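Local coordinates for protein ORF10 (Moritella marina, PDB 6RIW) that probably catalyses the decarboxylative condensation that forms 3-ketoacyl chains in polyunsaturated fatty acid synthesis, this chain being the ketosynthase and chain length factor didomain of a longer synthase, at residues Gln255-Gly260 and Leu366-Thr371; Phe58-Gly63 and Gln239-Asn244; His247-Gln252 and Leu359-Ser364. One frame throughout, in Å; residues are numbered along the deposited sequence.

Contact 1. Residues Gln255-Gly260 and Leu366-Thr371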
ATOM      1  N   GLN A 255      15.443  18.474 -15.799  1.00 23.34           N
ATOM      2  CA  GLN A 255      16.357  17.392 -15.453  1.00 24.37           C
ATOM      3  C   GLN A 255      15.824  16.450 -14.376  1.00 24.55           C
ATOM      4  O   GLN A 255      16.583  15.613 -13.880  1.00 20.91           O
ATOM      5  CB  GLN A 255      17.709  17.967 -15.037  1.00 27.15           C
ATOM      6  CG  GLN A 255      18.445  18.567 -16.219  1.00 27.63           C
ATOM      7  CD  GLN A 255      19.861  18.967 -15.889  1.00 33.82           C
ATOM      8  OE1 GLN A 255      20.250  19.015 -14.717  1.00 30.41           O
ATOM      9  NE2 GLN A 255      20.645  19.268 -16.924  1.00 32.80           N
ATOM     10  N   GLY A 256      14.548  16.538 -14.024  1.00 23.63           N
ATOM     11  CA  GLY A 256      14.036  15.721 -12.943  1.00 23.77           C
ATOM     12  C   GLY A 256      12.668  16.199 -12.509  1.00 21.02           C
ATOM     13  O   GLY A 256      12.044  17.051 -13.151  1.00 23.42           O
ATOM     14  N   LEU A 257      12.213  15.623 -11.400  1.00 23.51           N
ATOM     15  CA  LEU A 257      10.911  15.943 -10.839  1.00 21.85           C
ATOM     16  C   LEU A 257      11.065  16.532  -9.441  1.00 20.93           C
ATOM     17  O   LEU A 257      12.114  16.410  -8.793  1.00 20.32           O
ATOM     18  CB  LEU A 257      10.002  14.686 -10.777  1.00 21.10           C
ATOM     19  CG  LEU A 257      10.513  13.467  -9.983  1.00 24.56           C
ATOM     20  CD1 LEU A 257      10.288  13.577  -8.459  1.00 25.13           C
ATOM     21  CD2 LEU A 257       9.830  12.201 -10.497  1.00 30.95           C
ATOM     22  N   PHE A 258       9.995  17.179  -8.990  1.00 20.32           N
ATOM     23  CA  PHE A 258       9.752  17.451  -7.579  1.00 20.14           C
ATOM     24  C   PHE A 258       8.550  16.615  -7.145  1.00 20.31           C
ATOM     25  O   PHE A 258       7.586  16.465  -7.903  1.00 20.50           O
ATOM     26  CB  PHE A 258       9.440  18.928  -7.314  1.00 21.15           C
ATOM     27  CG  PHE A 258      10.543  19.883  -7.695  1.00 23.98           C
ATOM     28  CD1 PHE A 258      11.879  19.507  -7.645  1.00 22.92           C
ATOM     29  CD2 PHE A 258      10.226  21.177  -8.086  1.00 25.50           C
ATOM     30  CE1 PHE A 258      12.899  20.416  -7.985  1.00 23.93           C
ATOM     31  CE2 PHE A 258      11.230  22.098  -8.422  1.00 26.24           C
ATOM     32  CZ  PHE A 258      12.560  21.714  -8.385  1.00 25.94           C
ATOM     33  N   ALA A 259       8.622  16.057  -5.941  1.00 20.86           N
ATOM     34  CA  ALA A 259       7.546  15.232  -5.405  1.00 21.01           C
ATOM     35  C   ALA A 259       6.528  16.101  -4.665  1.00 22.70           C
ATOM     36  O   ALA A 259       6.694  17.313  -4.530  1.00 23.38           O
ATOM     37  CB  ALA A 259       8.114  14.152  -4.494  1.00 19.49           C
ATOM     38  N   GLY A 260       5.451  15.484  -4.177  1.00 20.31           N
ATOM     39  CA  GLY A 260       4.356  16.249  -3.610  1.00 20.20           C
ATOM     40  C   GLY A 260       3.457  15.359  -2.773  1.00 22.52           C
ATOM     41  O   GLY A 260       3.658  14.146  -2.676  1.00 20.24           O
ATOM     42  N   LEU A 366       2.003  21.502  -9.710  1.00 18.61           N
ATOM     43  CA  LEU A 366       1.863  20.942  -8.370  1.00 20.61           C
ATOM     44  C   LEU A 366       3.032  20.098  -7.905  1.00 21.74           C
ATOM     45  O   LEU A 366       3.129  19.825  -6.701  1.00 22.39           O
ATOM     46  CB  LEU A 366       0.615  20.049  -8.282  1.00 21.50           C
ATOM     47  CG  LEU A 366      -0.722  20.643  -8.660  1.00 20.13           C
ATOM     48  CD1 LEU A 366      -1.812  19.601  -8.483  1.00 18.31           C
ATOM     49  CD2 LEU A 366      -0.966  21.842  -7.794  1.00 21.34           C
ATOM     50  N   GLY A 367       3.886  19.656  -8.814  1.00 22.04           N
ATOM     51  CA  GLY A 367       4.784  18.553  -8.543  1.00 19.86           C
ATOM     52  C   GLY A 367       4.106  17.216  -8.786  1.00 21.52           C
ATOM     53  O   GLY A 367       2.952  17.122  -9.221  1.00 22.16           O
ATOM     54  N   HIS A 368       4.848  16.151  -8.493  1.00 18.97           N
ATOM     55  CA  HIS A 368       4.381  14.776  -8.694  1.00 18.37           C
ATOM     56  C   HIS A 368       3.832  14.272  -7.360  1.00 18.78           C
ATOM     57  O   HIS A 368       4.596  13.998  -6.431  1.00 18.73           O
ATOM     58  CB  HIS A 368       5.531  13.910  -9.214  1.00 20.96           C
ATOM     59  CG  HIS A 368       5.190  12.462  -9.416  1.00 24.48           C
ATOM     60  ND1 HIS A 368       3.935  11.943  -9.173  1.00 24.73           N
ATOM     61  CD2 HIS A 368       5.932  11.432  -9.890  1.00 26.48           C
ATOM     62  CE1 HIS A 368       3.931  10.649  -9.449  1.00 25.82           C
ATOM     63  NE2 HIS A 368       5.129  10.315  -9.893  1.00 21.14           N
ATOM     64  N   LEU A 369       2.512  14.146  -7.271  1.00 18.88           N
ATOM     65  CA  LEU A 369       1.848  13.777  -6.021  1.00 17.69           C
ATOM     66  C   LEU A 369       1.884  12.269  -5.726  1.00 19.04           C
ATOM     67  O   LEU A 369       1.109  11.799  -4.877  1.00 17.82           O
ATOM     68  CB  LEU A 369       0.398  14.281  -6.042  1.00 16.61           C
ATOM     69  CG  LEU A 369       0.125  15.647  -5.409  1.00 22.75           C
ATOM     70  CD1 LEU A 369       1.020  16.742  -5.995  1.00 22.37           C
ATOM     71  CD2 LEU A 369      -1.364  16.049  -5.469  1.00 19.26           C
ATOM     72  N   LEU A 370       2.725  11.497  -6.416  1.00 18.47           N
ATOM     73  CA  LEU A 370       2.981  10.091  -6.077  1.00 16.70           C
ATOM     74  C   LEU A 370       1.687   9.297  -6.206  1.00 16.36           C
ATOM     75  O   LEU A 370       1.089   9.285  -7.297  1.00 15.68           O
ATOM     76  CB  LEU A 370       3.639  10.067  -4.697  1.00 16.51           C
ATOM     77  CG  LEU A 370       4.871  10.973  -4.529  1.00 18.90           C
ATOM     78  CD1 LEU A 370       5.448  10.900  -3.113  1.00 21.99           C
ATOM     79  CD2 LEU A 370       5.939  10.606  -5.566  1.00 21.89           C
ATOM     80  N   THR A 371       1.227   8.592  -5.161  1.00 18.18           N
ATOM     81  CA  THR A 371       0.007   7.793  -5.306  1.00 13.89           C
ATOM     82  C   THR A 371      -1.197   8.651  -5.658  1.00 16.43           C
ATOM     83  O   THR A 371      -2.149   8.151  -6.266  1.00 16.38           O
ATOM     84  CB  THR A 371      -0.245   7.001  -4.025  1.00 14.81           C
ATOM     85  OG1 THR A 371      -0.026   7.848  -2.894  1.00 18.15           O
ATOM     86  CG2 THR A 371       0.753   5.847  -3.961  1.00 15.23           C
TER
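Phe258 and His368 supply the hydrogen bond that joins 255-260 to 366-371: His368 N donates to Phe258 O over 2.8 Å at an N-H...O angle of 164°, with the donor in the carbonyl plane. A single beta bridge, Ala259 with His368, accompanies it. Gly260 N lies 2.8 Å from His368 O, but at a poor angle for a hydrogen bond; Ala259 CA approaches His368 O at 3.4 Å as a CA-H...O contact. Gly367, just past helix 363-366 and with positive phi (85°), turns the chain into this bridge. The strand met here, 259-270, belongs to the ketosynthase (thiolase-like) fold. The Gly-His sequence and the contact of the His368 side chain with Cys196 are consistent with His368 being, probably, a histidine of the Cys-His-His site of ketosynthases. Apolar contacts meet that ring at one edge and over one face. Its CG is anti to the backbone N (chi1 178°), and Leu257 CD2 lies 4.0 Å from His368 CD2 near the ring plane. Leu370 CD2, from the same segment, lies 4.2 Å above the centre of the His368 ring. Leu370 CD1 reaches Gly260 O at 3.7 Å, while Leu369 CD1 approaches Gly260 CA at 4.1 Å. Helix 228-237 packs on Ala259 and Leu370 through Val231 and Phe235.

Contact 2. Residues Phe58-Gly63 and Gln239-Asn244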
ATOM      1  N   PHE A  58      19.544  14.782   1.494  1.00 21.35           N
ATOM      2  CA  PHE A  58      18.865  15.033   0.231  1.00 21.83           C
ATOM      3  C   PHE A  58      19.447  16.288  -0.415  1.00 23.08           C
ATOM      4  O   PHE A  58      20.064  17.113   0.255  1.00 23.94           O
ATOM      5  CB  PHE A  58      17.330  15.136   0.375  1.00 24.81           C
ATOM      6  CG  PHE A  58      16.838  15.774   1.644  1.00 22.68           C
ATOM      7  CD1 PHE A  58      17.118  17.092   1.931  1.00 24.35           C
ATOM      8  CD2 PHE A  58      16.017  15.067   2.503  1.00 22.03           C
ATOM      9  CE1 PHE A  58      16.620  17.687   3.085  1.00 22.63           C
ATOM     10  CE2 PHE A  58      15.505  15.647   3.654  1.00 24.60           C
ATOM     11  CZ  PHE A  58      15.809  16.965   3.950  1.00 24.69           C
ATOM     12  N   TYR A  59      19.338  16.390  -1.740  1.00 23.00           N
ATOM     13  CA  TYR A  59      19.925  17.535  -2.433  1.00 23.55           C
ATOM     14  C   TYR A  59      18.868  18.440  -3.042  1.00 25.01           C
ATOM     15  O   TYR A  59      19.203  19.323  -3.834  1.00 26.16           O
ATOM     16  CB  TYR A  59      20.933  17.081  -3.503  1.00 24.37           C
ATOM     17  CG  TYR A  59      20.374  16.320  -4.700  1.00 23.60           C
ATOM     18  CD1 TYR A  59      20.073  16.972  -5.887  1.00 23.07           C
ATOM     19  CD2 TYR A  59      20.211  14.943  -4.650  1.00 21.57           C
ATOM     20  CE1 TYR A  59      19.595  16.275  -6.984  1.00 21.30           C
ATOM     21  CE2 TYR A  59      19.743  14.234  -5.735  1.00 24.05           C
ATOM     22  CZ  TYR A  59      19.425  14.902  -6.899  1.00 24.11           C
ATOM     23  OH  TYR A  59      18.954  14.183  -7.972  1.00 20.97           O
ATOM     24  N   CYS A  60      17.602  18.253  -2.674  1.00 23.40           N
ATOM     25  CA  CYS A  60      16.521  19.114  -3.134  1.00 25.59           C
ATOM     26  C   CYS A  60      15.448  19.145  -2.052  1.00 28.68           C
ATOM     27  O   CYS A  60      15.113  18.093  -1.494  1.00 28.06           O
ATOM     28  CB  CYS A  60      15.955  18.595  -4.464  1.00 25.21           C
ATOM     29  SG  CYS A  60      14.515  19.503  -5.123  1.00 30.55           S
ATOM     30  N   VAL A  61      14.937  20.338  -1.733  1.00 23.88           N
ATOM     31  CA  VAL A  61      13.842  20.473  -0.768  1.00 26.92           C
ATOM     32  C   VAL A  61      12.561  20.988  -1.410  1.00 27.15           C
ATOM     33  O   VAL A  61      11.553  21.161  -0.704  1.00 25.94           O
ATOM     34  CB  VAL A  61      14.235  21.362   0.431  1.00 26.88           C
ATOM     35  CG1 VAL A  61      15.363  20.721   1.231  1.00 30.62           C
ATOM     36  CG2 VAL A  61      14.616  22.755  -0.031  1.00 29.79           C
ATOM     37  N   HIS A  62      12.553  21.205  -2.725  1.00 22.57           N
ATOM     38  CA  HIS A  62      11.364  21.678  -3.418  1.00 23.43           C
ATOM     39  C   HIS A  62      10.347  20.550  -3.581  1.00 24.12           C
ATOM     40  O   HIS A  62      10.709  19.400  -3.840  1.00 22.57           O
ATOM     41  CB  HIS A  62      11.737  22.238  -4.794  1.00 24.11           C
ATOM     42  CG  HIS A  62      12.359  23.598  -4.738  1.00 29.36           C
ATOM     43  ND1 HIS A  62      13.721  23.792  -4.622  1.00 35.27           N
ATOM     44  CD2 HIS A  62      11.803  24.833  -4.754  1.00 31.63           C
ATOM     45  CE1 HIS A  62      13.977  25.086  -4.569  1.00 30.47           C
ATOM     46  NE2 HIS A  62      12.831  25.739  -4.649  1.00 35.33           N
ATOM     47  N   GLY A  63       9.073  20.897  -3.443  1.00 21.79           N
ATOM     48  CA  GLY A  63       8.002  19.936  -3.644  1.00 23.16           C
ATOM     49  C   GLY A  63       6.660  20.636  -3.639  1.00 20.75           C
ATOM     50  O   GLY A  63       6.572  21.860  -3.519  1.00 23.37           O
ATOM     51  N   GLN A 239      18.459   9.752  -7.546  1.00 22.43           N
ATOM     52  CA  GLN A 239      18.922  10.884  -8.368  1.00 25.11           C
ATOM     53  C   GLN A 239      17.803  11.415  -9.273  1.00 25.83           C
ATOM     54  O   GLN A 239      18.023  11.768 -10.438  1.00 24.15           O
ATOM     55  CB  GLN A 239      20.147  10.498  -9.198  1.00 28.54           C
ATOM     56  CG  GLN A 239      21.388  10.158  -8.394  1.00 32.38           C
ATOM     57  CD  GLN A 239      22.529   9.721  -9.302  1.00 37.38           C
ATOM     58  OE1 GLN A 239      22.749  10.305 -10.367  1.00 36.60           O
ATOM     59  NE2 GLN A 239      23.237   8.671  -8.900  1.00 38.79           N
ATOM     60  N   ALA A 240      16.586  11.466  -8.734  1.00 20.19           N
ATOM     61  CA  ALA A 240      15.419  11.876  -9.506  1.00 22.82           C
ATOM     62  C   ALA A 240      15.181  13.380  -9.489  1.00 21.12           C
ATOM     63  O   ALA A 240      14.447  13.883 -10.346  1.00 20.74           O
ATOM     64  CB  ALA A 240      14.168  11.155  -8.990  1.00 21.46           C
ATOM     65  N   TYR A 241      15.773  14.107  -8.540  1.00 21.97           N
ATOM     66  CA  TYR A 241      15.676  15.560  -8.493  1.00 22.63           C
ATOM     67  C   TYR A 241      16.598  16.207  -9.536  1.00 21.40           C
ATOM     68  O   TYR A 241      17.695  15.706  -9.797  1.00 24.49           O
ATOM     69  CB  TYR A 241      16.056  16.064  -7.101  1.00 22.47           C
ATOM     70  CG  TYR A 241      15.064  15.731  -5.998  1.00 21.43           C
ATOM     71  CD1 TYR A 241      13.753  16.163  -6.062  1.00 24.01           C
ATOM     72  CD2 TYR A 241      15.467  15.005  -4.865  1.00 22.80           C
ATOM     73  CE1 TYR A 241      12.845  15.865  -5.041  1.00 25.97           C
ATOM     74  CE2 TYR A 241      14.580  14.715  -3.842  1.00 22.09           C
ATOM     75  CZ  TYR A 241      13.275  15.149  -3.935  1.00 22.75           C
ATOM     76  OH  TYR A 241      12.380  14.870  -2.936  1.00 23.07           O
ATOM     77  N   PRO A 242      16.195  17.342 -10.119  1.00 21.82           N
ATOM     78  CA  PRO A 242      16.985  17.927 -11.221  1.00 25.04           C
ATOM     79  C   PRO A 242      18.260  18.602 -10.722  1.00 28.26           C
ATOM     80  O   PRO A 242      18.229  19.431  -9.812  1.00 28.22           O
ATOM     81  CB  PRO A 242      16.023  18.941 -11.857  1.00 26.40           C
ATOM     82  CG  PRO A 242      15.073  19.314 -10.759  1.00 26.15           C
ATOM     83  CD  PRO A 242      14.924  18.061  -9.901  1.00 23.78           C
ATOM     84  N   ALA A 243      19.388  18.252 -11.350  1.00 29.04           N
ATOM     85  CA  ALA A 243      20.659  18.836 -10.941  1.00 33.05           C
ATOM     86  C   ALA A 243      20.687  20.337 -11.206  1.00 36.45           C
ATOM     87  O   ALA A 243      21.274  21.085 -10.418  1.00 37.52           O
ATOM     88  CB  ALA A 243      21.820  18.131 -11.647  1.00 36.18           C
ATOM     89  N   ASN A 244      20.026  20.801 -12.271  1.00 30.90           N
ATOM     90  CA  ASN A 244      19.947  22.231 -12.556  1.00 31.45           C
ATOM     91  C   ASN A 244      18.747  22.907 -11.889  1.00 28.67           C
ATOM     92  O   ASN A 244      18.432  24.056 -12.212  1.00 31.04           O
ATOM     93  CB  ASN A 244      19.925  22.462 -14.071  1.00 31.44           C
ATOM     94  CG  ASN A 244      18.637  21.994 -14.722  1.00 32.10           C
ATOM     95  OD1 ASN A 244      17.792  21.360 -14.081  1.00 28.20           O
ATOM     96  ND2 ASN A 244      18.478  22.307 -16.006  1.00 27.16           N
TER
HETATM   97  O   HOH W   1      10.121  16.702  -3.371  1.00 21.82           O
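Tyr241 is held by two neighbours in 58-63, and packing is close where Cys60 and Tyr59 meet it. Cys60 CB sits over one face, 3.4 Å from Tyr241 CG and 23° off the ring normal, a CH-pi contact. Cys60 SG, anti to its backbone N (chi1 176°), lies obliquely, 3.6 Å from Tyr241 CD1, as a sulfur-aromatic contact. Tyr59 meets Tyr241 differently: the edge of Tyr241, at CD2, points into the Tyr59 face, a T-shaped pair with planes at 89° and centroids 5.8 Å apart. Tyr59 OH donates to Tyr241 O over 2.7 Å, tilted from the carbonyl plane. These contacts fasten the loop entering strand 62-64 to the loop after helix 228-237, in the N-terminal domain of the beta-ketoacyl synthase family. The solvent side is at exposed Gln239, which follows that helix in a Schellman motif: its backbone C touches Tyr59 OH at 3.3 Å, while its side chain leads away, extended. An indirect link remains, a water between Tyr241 OH (2.9 Å) and His62 O (2.8 Å). The direct bond thus fixes the Tyr59 hydroxyl on the 239-244 backbone, and Cys60 and Tyr59 set the position of the Tyr241 ring, whose hydroxyl is tied to 58-63 less rigidly, through one water.

Contact 3. Residues His247-Gln252 and Leu359-Ser364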
ATOM      1  N   HIS A 247      12.482  21.732 -12.863  1.00 23.22           N
ATOM      2  CA  HIS A 247      11.410  20.735 -12.948  1.00 25.52           C
ATOM      3  C   HIS A 247      10.346  21.303 -13.883  1.00 25.77           C
ATOM      4  O   HIS A 247       9.563  22.172 -13.489  1.00 25.84           O
ATOM      5  CB  HIS A 247      10.839  20.420 -11.565  1.00 22.84           C
ATOM      6  CG  HIS A 247       9.466  19.824 -11.606  1.00 25.29           C
ATOM      7  ND1 HIS A 247       9.193  18.610 -12.209  1.00 24.54           N
ATOM      8  CD2 HIS A 247       8.282  20.286 -11.136  1.00 23.15           C
ATOM      9  CE1 HIS A 247       7.899  18.348 -12.101  1.00 21.07           C
ATOM     10  NE2 HIS A 247       7.324  19.351 -11.462  1.00 26.98           N
ATOM     11  N   ALA A 248      10.314  20.812 -15.120  1.00 25.19           N
ATOM     12  CA  ALA A 248       9.490  21.426 -16.162  1.00 26.60           C
ATOM     13  C   ALA A 248       9.018  20.354 -17.126  1.00 24.73           C
ATOM     14  O   ALA A 248       9.661  20.092 -18.154  1.00 24.02           O
ATOM     15  CB  ALA A 248      10.261  22.513 -16.904  1.00 24.84           C
ATOM     16  N   PRO A 249       7.888  19.716 -16.829  1.00 24.49           N
ATOM     17  CA  PRO A 249       7.385  18.650 -17.710  1.00 22.07           C
ATOM     18  C   PRO A 249       7.275  19.132 -19.151  1.00 26.46           C
ATOM     19  O   PRO A 249       6.778  20.227 -19.418  1.00 24.17           O
ATOM     20  CB  PRO A 249       6.008  18.319 -17.117  1.00 23.38           C
ATOM     21  CG  PRO A 249       6.128  18.712 -15.664  1.00 23.89           C
ATOM     22  CD  PRO A 249       7.013  19.946 -15.664  1.00 23.69           C
ATOM     23  N   PHE A 250       7.766  18.305 -20.073  1.00 24.94           N
ATOM     24  CA  PHE A 250       7.802  18.482 -21.528  1.00 25.92           C
ATOM     25  C   PHE A 250       8.912  19.434 -21.980  1.00 26.83           C
ATOM     26  O   PHE A 250       9.088  19.606 -23.194  1.00 28.51           O
ATOM     27  CB  PHE A 250       6.468  18.979 -22.109  1.00 28.94           C
ATOM     28  CG  PHE A 250       5.370  17.952 -22.081  1.00 30.88           C
ATOM     29  CD1 PHE A 250       5.554  16.710 -22.657  1.00 32.81           C
ATOM     30  CD2 PHE A 250       4.157  18.236 -21.474  1.00 33.71           C
ATOM     31  CE1 PHE A 250       4.538  15.752 -22.647  1.00 33.12           C
ATOM     32  CE2 PHE A 250       3.138  17.286 -21.454  1.00 33.82           C
ATOM     33  CZ  PHE A 250       3.341  16.039 -22.043  1.00 34.69           C
ATOM     34  N   ASP A 251       9.655  20.061 -21.070  1.00 26.80           N
ATOM     35  CA  ASP A 251      10.647  21.059 -21.458  1.00 30.71           C
ATOM     36  C   ASP A 251      12.017  20.417 -21.641  1.00 28.79           C
ATOM     37  O   ASP A 251      12.429  19.571 -20.847  1.00 25.09           O
ATOM     38  CB  ASP A 251      10.727  22.185 -20.420  1.00 28.34           C
ATOM     39  CG  ASP A 251      11.556  23.376 -20.913  1.00 28.93           C
ATOM     40  OD1 ASP A 251      12.803  23.289 -20.866  1.00 27.87           O
ATOM     41  OD2 ASP A 251      10.959  24.387 -21.350  1.00 29.69           O
ATOM     42  N   GLN A 252      12.719  20.836 -22.708  1.00 29.40           N
ATOM     43  CA  GLN A 252      14.043  20.296 -23.011  1.00 31.14           C
ATOM     44  C   GLN A 252      15.017  20.445 -21.848  1.00 26.64           C
ATOM     45  O   GLN A 252      15.938  19.633 -21.704  1.00 32.43           O
ATOM     46  CB  GLN A 252      14.638  20.991 -24.244  1.00 31.59           C
ATOM     47  CG  GLN A 252      13.937  20.726 -25.556  1.00 38.36           C
ATOM     48  CD  GLN A 252      14.585  21.493 -26.707  1.00 41.56           C
ATOM     49  OE1 GLN A 252      15.797  21.715 -26.706  1.00 44.70           O
ATOM     50  NE2 GLN A 252      13.775  21.918 -27.677  1.00 45.55           N
ATOM     51  N   LEU A 359      -1.679  18.180 -25.565  1.00 25.73           N
ATOM     52  CA  LEU A 359      -1.033  17.472 -24.465  1.00 24.98           C
ATOM     53  C   LEU A 359      -0.742  18.431 -23.321  1.00 28.88           C
ATOM     54  O   LEU A 359      -0.477  19.616 -23.540  1.00 24.66           O
ATOM     55  CB  LEU A 359       0.279  16.821 -24.904  1.00 25.68           C
ATOM     56  CG  LEU A 359       0.356  16.007 -26.190  1.00 27.89           C
ATOM     57  CD1 LEU A 359       1.828  15.726 -26.498  1.00 25.16           C
ATOM     58  CD2 LEU A 359      -0.425  14.705 -26.056  1.00 24.06           C
ATOM     59  N   GLY A 360      -0.768  17.912 -22.089  1.00 21.73           N
ATOM     60  CA  GLY A 360      -0.545  18.789 -20.951  1.00 22.34           C
ATOM     61  C   GLY A 360      -0.186  17.984 -19.720  1.00 27.93           C
ATOM     62  O   GLY A 360      -0.361  16.763 -19.687  1.00 20.87           O
ATOM     63  N   SER A 361       0.321  18.692 -18.701  1.00 23.83           N
ATOM     64  CA  SER A 361       0.691  18.063 -17.429  1.00 24.91           C
ATOM     65  C   SER A 361       0.522  19.019 -16.257  1.00 24.20           C
ATOM     66  O   SER A 361       1.244  20.016 -16.152  1.00 23.54           O
ATOM     67  CB  SER A 361       2.128  17.562 -17.455  1.00 22.77           C
ATOM     68  OG  SER A 361       2.393  16.861 -16.247  1.00 25.58           O
ATOM     69  N   VAL A 362      -0.399  18.680 -15.352  1.00 21.63           N
ATOM     70  CA  VAL A 362      -0.584  19.419 -14.110  1.00 21.62           C
ATOM     71  C   VAL A 362       0.543  19.171 -13.112  1.00 21.01           C
ATOM     72  O   VAL A 362       0.609  19.840 -12.072  1.00 20.41           O
ATOM     73  CB  VAL A 362      -1.955  19.034 -13.508  1.00 21.46           C
ATOM     74  CG1 VAL A 362      -1.889  17.636 -12.882  1.00 22.79           C
ATOM     75  CG2 VAL A 362      -2.431  20.063 -12.482  1.00 21.99           C
ATOM     76  N   LYS A 363       1.445  18.226 -13.388  1.00 18.82           N
ATOM     77  CA  LYS A 363       2.626  18.120 -12.543  1.00 19.63           C
ATOM     78  C   LYS A 363       3.477  19.384 -12.609  1.00 23.85           C
ATOM     79  O   LYS A 363       4.234  19.673 -11.667  1.00 22.45           O
ATOM     80  CB  LYS A 363       3.438  16.879 -12.938  1.00 22.29           C
ATOM     81  CG  LYS A 363       2.645  15.571 -12.712  1.00 21.27           C
ATOM     82  CD  LYS A 363       3.538  14.360 -12.790  1.00 22.82           C
ATOM     83  CE  LYS A 363       2.797  13.063 -12.421  1.00 25.33           C
ATOM     84  NZ  LYS A 363       1.704  12.757 -13.364  1.00 22.94           N
ATOM     85  N   SER A 364       3.347  20.156 -13.690  1.00 20.88           N
ATOM     86  CA  SER A 364       4.082  21.416 -13.787  1.00 22.65           C
ATOM     87  C   SER A 364       3.672  22.376 -12.676  1.00 22.55           C
ATOM     88  O   SER A 364       4.528  23.060 -12.097  1.00 24.14           O
ATOM     89  CB  SER A 364       3.866  22.056 -15.170  1.00 22.26           C
ATOM     90  OG  SER A 364       2.508  22.434 -15.401  1.00 23.27           O
TER
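Pro249 and Ser364 mark the nearest approach of the two backbones, their CA atoms 5.8 Å apart. On one side, Ala248 to Asp251 form a type II beta turn, evidenced by the positive phi of Phe250 (78°) and by Asp251 N donating to Ala248 O at 2.9 Å. On the other, the chain leaves strand 358-360 at Gly360 and enters helix 363-366, a strand-to-helix connection of the thiolase-like ketosynthase fold. The turn thus lies against the start of that helix, and Asp339 OD2 accepts a hydrogen bond from Phe250 N. Pro249 packs against the helix start: its CG lies 3.7 Å from Ser364 N, its CD 3.8 Å from Ser364 CB, and its CB meets Ser361 CB. Phe250, with a somewhat larger share of the buried surface, comes edge-on to the backbone, CE2 lying 3.8 Å from Gly360 C, which is in the ring plane; its CZ also touches Leu359 CB. Within the helix start, Ser364 OG sits between its backbone N and carbonyl carbon (chi1 64°), which brings it to Ser361 O at 2.8 Å, nearly along the C=O axis. Ser361 O accepts from Ser364 N as well, so two donors grip it. Ser361 OG weakly caps Lys363 N and is bonded to Ala332 O, while Lys363 NZ is bonded to His331 O. Pro249 CD stands 4.0 Å above the plane of the His247 ring, toward its rim. From the edge of that ring, His247 NE2 donates to Lys363 O over 3.1 Å at 156°, approaching from well above the carbonyl plane.

How the contacts relate
From the N terminus, 58-63 comes first, and contact 2 closes when 239-244 returns to it after helix 228-237. Contact 3 opens soon after at 247-252, and contact 1 at 255-260. Contact 3 closes at 359-364 before contact 1 closes at 366-371, so these two cross, while contact 2 stands in series before both. A probable hydrogen bond from Leu257 N to Ala240 O (3.0 Å) links contacts 1 and 2, and Phe258 CE2 packs on His247 CB (3.6 Å) between contacts 1 and 3. Contact 2 ties the lead-in to strand 62-64 to the loop after helix 228-237; contact 3 ties the loop before strand 259-270 to strand 358-360 and helix 363-366; contact 1 ties the start of 259-270 to the loop after that helix.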